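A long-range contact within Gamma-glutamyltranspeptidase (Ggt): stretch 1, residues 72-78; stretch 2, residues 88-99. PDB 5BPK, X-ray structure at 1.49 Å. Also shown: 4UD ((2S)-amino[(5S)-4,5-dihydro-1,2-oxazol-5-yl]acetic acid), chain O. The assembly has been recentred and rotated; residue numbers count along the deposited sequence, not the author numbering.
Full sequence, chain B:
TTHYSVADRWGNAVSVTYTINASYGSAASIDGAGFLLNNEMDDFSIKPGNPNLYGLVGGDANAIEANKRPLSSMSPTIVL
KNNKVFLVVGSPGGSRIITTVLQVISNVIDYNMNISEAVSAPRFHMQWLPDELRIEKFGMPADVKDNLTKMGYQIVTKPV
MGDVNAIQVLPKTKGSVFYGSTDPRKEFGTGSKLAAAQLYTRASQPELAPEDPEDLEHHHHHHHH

Stretch 1 (72-78) SSMSPTI
Stretch 2, residues 88-99: VVGSPGGSRIIT

The two stretches pair as antiparallel strands at one end and hold a bound ligand between them at the other. At the ligand, S72 OG donates to 4UD O9 at 2.6 Å, and S73 N donates to 4UD O10 at 2.8 Å. From stretch 2, G94 N makes a weak hydrogen bond to 4UD O2 at 3.4 Å.

T77 (phi/psi -140/145, chi1 m) and V89 (-149/152, p) form the hydrogen-bonded pair, CA to CA 5.3 Å. T77 N donates to V89 O at 2.9 Å, and V89 N returns a bond to T77 O at 2.9 Å. Their side chains share one face of the sheet, with T77 CB 3.9 Å from V89 CG1. I78 (m, t) and V88 (t) form the next, non-hydrogen-bonded pair, CA to CA 4.6 Å. Their side chains lie on the other face, where I78 CG1 meets V88 CG1 at 4.3 Å.

P76 and G90 are still close, CA to CA 4.6 Å. Beyond them the chains separate, with S75 CA 7.3 Å from S91 CA. Water 1 bridges the gap, accepting from S75 N at 2.9 Å and donating to S91 O at 2.7 Å. S75 (-130/53, m) also donates from OG to S73 O at 2.9 Å, and its O accepts from T77 OG1 at 2.7 Å.

Stretch 2 then makes a type II' turn from G93 (131/11) to R96, closed by R96 N to G93 O at 3.0 Å. G94 is at 53/-124. A CB on G93 would jam against the preceding carbonyl O.

In the following helix, I97 (m, t) points its CB toward stretch 1 and fits against the backbone there: CG2 lies 3.4 Å from S73 O and 3.6 Å from S75 N. Its CD1 packs 3.8 Å from CG of M74 (m, t, m) and 3.2 Å from 4UD O2, linking the contact to the ligand site.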

ATOM      1  N   SER B  72      -8.257  -1.330  -4.330  1.00  9.14           N
ATOM      2  CA  SER B  72      -6.943  -0.797  -3.973  1.00  8.90           C
ATOM      3  C   SER B  72      -5.977  -0.854  -5.165  1.00 10.40           C
ATOM      4  O   SER B  72      -6.212  -1.563  -6.147  1.00 11.52           O
ATOM      5  CB  SER B  72      -6.354  -1.623  -2.827  1.00  9.59           C
ATOM      6  OG  SER B  72      -5.142  -1.055  -2.326  1.00 10.47           O
ATOM      7  N   SER B  73      -4.888  -0.102  -5.044  1.00  9.74           N
ATOM      8  CA  SER B  73      -3.722  -0.213  -5.924  1.00  7.23           C
ATOM      9  C   SER B  73      -2.526  -0.841  -5.217  1.00  8.94           C
ATOM     10  O   SER B  73      -1.464  -1.005  -5.822  1.00 10.46           O
ATOM     11  CB  SER B  73      -3.304   1.176  -6.426  1.00 11.24           C
ATOM     12  OG  SER B  73      -4.329   1.816  -7.161  1.00 11.26           O
ATOM     13  N   MET B  74      -2.679  -1.171  -3.936  1.00  8.66           N
ATOM     14  CA  MET B  74      -1.557  -1.715  -3.154  1.00  9.48           C
ATOM     15  C   MET B  74      -1.043  -3.031  -3.748  1.00 11.40           C
ATOM     16  O   MET B  74      -1.829  -3.926  -4.107  1.00 10.50           O
ATOM     17  CB  MET B  74      -1.913  -1.855  -1.670  1.00  9.36           C
ATOM     18  CG  MET B  74      -2.110  -0.484  -0.982  1.00  9.70           C
ATOM     19  SD  MET B  74      -2.342  -0.507   0.799  1.00 14.52           S
ATOM     20  CE  MET B  74      -4.032  -1.069   0.971  1.00 13.05           C
ATOM     21  N   SER B  75       0.275  -3.106  -3.872  1.00 11.56           N
ATOM     22  CA  SER B  75       0.945  -4.171  -4.610  1.00  9.70           C
ATOM     23  C   SER B  75       2.075  -4.813  -3.805  1.00 11.08           C
ATOM     24  O   SER B  75       3.216  -4.895  -4.285  1.00 11.71           O
ATOM     25  CB  SER B  75       1.528  -3.609  -5.901  1.00 12.10           C
ATOM     26  OG  SER B  75       0.535  -2.977  -6.680  1.00 10.25           O
ATOM     27  N   PRO B  76       1.773  -5.270  -2.575  1.00 10.22           N
ATOM     28  CA  PRO B  76       2.828  -5.994  -1.870  1.00  8.50           C
ATOM     29  C   PRO B  76       3.182  -7.217  -2.688  1.00  8.15           C
ATOM     30  O   PRO B  76       2.288  -7.929  -3.158  1.00 10.58           O
ATOM     31  CB  PRO B  76       2.195  -6.353  -0.529  1.00 10.87           C
ATOM     32  CG  PRO B  76       0.707  -6.375  -0.796  1.00 10.38           C
ATOM     33  CD  PRO B  76       0.486  -5.310  -1.854  1.00  8.49           C
ATOM     34  N   THR B  77       4.473  -7.419  -2.911  1.00  9.04           N
ATOM     35  CA  THR B  77       4.955  -8.381  -3.896  1.00  9.40           C
ATOM     36  C   THR B  77       6.164  -9.149  -3.391  1.00 10.57           C
ATOM     37  O   THR B  77       7.036  -8.605  -2.698  1.00 11.68           O
ATOM     38  CB  THR B  77       5.292  -7.654  -5.222  1.00 10.65           C
ATOM     39  OG1 THR B  77       4.114  -6.981  -5.699  1.00 10.64           O
ATOM     40  CG2 THR B  77       5.797  -8.616  -6.312  1.00 10.34           C
ATOM     41  N   ILE B  78       6.216 -10.412  -3.788  1.00 10.50           N
ATOM     42  CA  ILE B  78       7.378 -11.261  -3.589  1.00 11.10           C
ATOM     43  C   ILE B  78       7.757 -11.834  -4.956  1.00 11.30           C
ATOM     44  O   ILE B  78       6.895 -12.335  -5.686  1.00 10.57           O
ATOM     45  CB  ILE B  78       7.096 -12.394  -2.580  1.00 10.55           C
ATOM     46  CG1 ILE B  78       6.796 -11.805  -1.199  1.00 12.24           C
ATOM     47  CG2 ILE B  78       8.270 -13.362  -2.524  1.00 12.49           C
ATOM     48  CD1 ILE B  78       6.289 -12.819  -0.186  1.00 14.38           C
ATOM     49  N   VAL B  88      11.531  -8.997  -1.981  1.00  8.75           N
ATOM     50  CA  VAL B  88      10.347  -8.626  -1.214  1.00  9.86           C
ATOM     51  C   VAL B  88      10.205  -7.119  -1.388  1.00 10.41           C
ATOM     52  O   VAL B  88      11.110  -6.355  -1.045  1.00 11.16           O
ATOM     53  CB  VAL B  88      10.479  -9.009   0.275  1.00 10.50           C
ATOM     54  CG1 VAL B  88       9.117  -8.876   0.995  1.00 12.10           C
ATOM     55  CG2 VAL B  88      11.044 -10.423   0.411  1.00 11.24           C
ATOM     56  N   VAL B  89       9.094  -6.685  -1.967  1.00 12.43           N
ATOM     57  CA  VAL B  89       8.975  -5.302  -2.394  1.00 11.73           C
ATOM     58  C   VAL B  89       7.535  -4.789  -2.318  1.00 10.97           C
ATOM     59  O   VAL B  89       6.580  -5.546  -2.422  1.00 11.75           O
ATOM     60  CB  VAL B  89       9.563  -5.140  -3.813  1.00 12.53           C
ATOM     61  CG1 VAL B  89       8.780  -5.959  -4.808  1.00 12.70           C
ATOM     62  CG2 VAL B  89       9.663  -3.677  -4.223  1.00 14.95           C
ATOM     63  N   GLY B  90       7.408  -3.488  -2.115  1.00  9.53           N
ATOM     64  CA  GLY B  90       6.120  -2.812  -2.093  1.00  9.32           C
ATOM     65  C   GLY B  90       6.332  -1.338  -1.820  1.00  9.21           C
ATOM     66  O   GLY B  90       7.464  -0.906  -1.563  1.00  9.77           O
ATOM     67  N   SER B  91       5.247  -0.568  -1.896  1.00 10.19           N
ATOM     68  CA  SER B  91       5.298   0.874  -1.725  1.00  9.98           C
ATOM     69  C   SER B  91       3.924   1.456  -1.481  1.00 11.15           C
ATOM     70  O   SER B  91       2.923   0.871  -1.909  1.00 10.13           O
ATOM     71  CB  SER B  91       5.846   1.527  -3.004  1.00 10.01           C
ATOM     72  OG  SER B  91       5.992   2.930  -2.873  1.00 10.64           O
ATOM     73  N   PRO B  92       3.870   2.611  -0.803  1.00 10.80           N
ATOM     74  CA  PRO B  92       2.708   3.470  -0.846  1.00 11.80           C
ATOM     75  C   PRO B  92       2.689   4.329  -2.103  1.00 11.69           C
ATOM     76  O   PRO B  92       3.609   4.257  -2.916  1.00 11.82           O
ATOM     77  CB  PRO B  92       2.896   4.336   0.396  1.00 13.94           C
ATOM     78  CG  PRO B  92       4.346   4.471   0.539  1.00 12.32           C
ATOM     79  CD  PRO B  92       4.887   3.135   0.130  1.00 10.76           C
ATOM     80  N   GLY B  93       1.645   5.134  -2.262  1.00 11.78           N
ATOM     81  CA  GLY B  93       1.557   6.058  -3.389  1.00 12.75           C
ATOM     82  C   GLY B  93       0.258   6.050  -4.170  1.00 13.40           C
ATOM     83  O   GLY B  93       0.190   6.652  -5.224  1.00 15.47           O
ATOM     84  N   GLY B  94      -0.770   5.377  -3.658  1.00 13.59           N
ATOM     85  CA  GLY B  94      -2.050   5.258  -4.357  1.00 14.79           C
ATOM     86  C   GLY B  94      -1.867   4.728  -5.767  1.00 13.93           C
ATOM     87  O   GLY B  94      -1.296   3.673  -5.964  1.00 13.36           O
ATOM     88  N   SER B  95      -2.351   5.474  -6.755  1.00 13.43           N
ATOM     89  CA  SER B  95      -2.214   5.064  -8.148  1.00 14.25           C
ATOM     90  C   SER B  95      -0.755   4.823  -8.582  1.00 14.19           C
ATOM     91  O   SER B  95      -0.503   4.037  -9.500  1.00 16.76           O
ATOM     92  CB  SER B  95      -2.816   6.132  -9.040  1.00 13.09           C
ATOM     93  OG  SER B  95      -2.176   7.372  -8.766  1.00 15.91           O
ATOM     94  N   ARG B  96       0.201   5.490  -7.937  1.00 12.67           N
ATOM     95  CA  ARG B  96       1.614   5.356  -8.312  1.00 12.76           C
ATOM     96  C   ARG B  96       2.254   4.063  -7.796  1.00 10.94           C
ATOM     97  O   ARG B  96       3.357   3.732  -8.198  1.00 11.75           O
ATOM     98  CB  ARG B  96       2.442   6.562  -7.835  1.00 13.16           C
ATOM     99  CG  ARG B  96       2.356   7.790  -8.719  1.00 17.11           C
ATOM    100  CD  ARG B  96       1.037   8.515  -8.656  1.00 20.76           C
ATOM    101  NE  ARG B  96       0.741   9.053  -7.332  1.00 20.54           N
ATOM    102  CZ  ARG B  96      -0.294   9.851  -7.060  1.00 26.55           C
ATOM    103  NH1 ARG B  96      -1.129  10.238  -8.024  1.00 29.65           N
ATOM    104  NH2 ARG B  96      -0.484  10.281  -5.823  1.00 31.61           N
ATOM    105  N   ILE B  97       1.565   3.325  -6.929  1.00 10.49           N
ATOM    106  CA  ILE B  97       2.144   2.108  -6.355  1.00 10.41           C
ATOM    107  C   ILE B  97       2.552   1.126  -7.444  1.00 10.07           C
ATOM    108  O   ILE B  97       3.673   0.599  -7.428  1.00 10.74           O
ATOM    109  CB  ILE B  97       1.183   1.407  -5.389  1.00  9.85           C
ATOM    110  CG1 ILE B  97       1.001   2.266  -4.138  1.00 10.17           C
ATOM    111  CG2 ILE B  97       1.727   0.012  -5.011  1.00 10.15           C
ATOM    112  CD1 ILE B  97      -0.034   1.739  -3.193  1.00  8.77           C
ATOM    113  N   ILE B  98       1.637   0.885  -8.386  1.00 11.73           N
ATOM    114  CA  ILE B  98       1.818  -0.173  -9.370  1.00 10.24           C
ATOM    115  C   ILE B  98       3.067   0.107 -10.181  1.00  8.94           C
ATOM    116  O   ILE B  98       3.908  -0.785 -10.395  1.00 10.58           O
ATOM    117  CB  ILE B  98       0.606  -0.290 -10.310  1.00 10.44           C
ATOM    118  CG1 ILE B  98      -0.647  -0.632  -9.500  1.00 13.28           C
ATOM    119  CG2 ILE B  98       0.867  -1.331 -11.386  1.00 16.27           C
ATOM    120  CD1 ILE B  98      -1.922  -0.449 -10.259  1.00 13.74           C
ATOM    121  N   THR B  99       3.216   1.359 -10.603  1.00  9.57           N
ATOM    122  CA  THR B  99       4.342   1.709 -11.459  1.00  9.32           C
ATOM    123  C   THR B  99       5.664   1.782 -10.665  1.00  8.57           C
ATOM    124  O   THR B  99       6.721   1.384 -11.168  1.00  9.83           O
ATOM    125  CB  THR B  99       4.056   3.018 -12.228  1.00 11.24           C
ATOM    126  OG1 THR B  99       3.823   4.089 -11.307  1.00 11.53           O
ATOM    127  CG2 THR B  99       2.833   2.845 -13.161  1.00 11.65           C
TER
HETATM  128  C3  4UD O 701      -1.431   4.417   0.111  1.00 22.64           C
HETATM  129  C4  4UD O 701      -3.318   3.460  -0.562  1.00 18.07           C
HETATM  130  C5  4UD O 701      -2.889   4.702   0.199  1.00 23.69           C
HETATM  131  C6  4UD O 701      -4.645   3.576  -1.326  1.00 13.57           C
HETATM  132  C8  4UD O 701      -4.917   2.213  -1.922  1.00 13.00           C
HETATM  133  O9  4UD O 701      -5.417   1.334  -1.263  1.00 13.76           O
HETATM  134  O10 4UD O 701      -4.595   1.954  -3.210  1.00 12.30           O
HETATM  135  N7  4UD O 701      -5.744   3.907  -0.410  1.00 13.67           N
HETATM  136  O2  4UD O 701      -2.290   3.224  -1.520  1.00 24.83           O
HETATM  137  N1  4UD O 701      -1.192   3.598  -0.859  1.00 27.05           N
HETATM  138  O   HOH W   1       2.282  -1.758  -2.239  1.00 10.57           O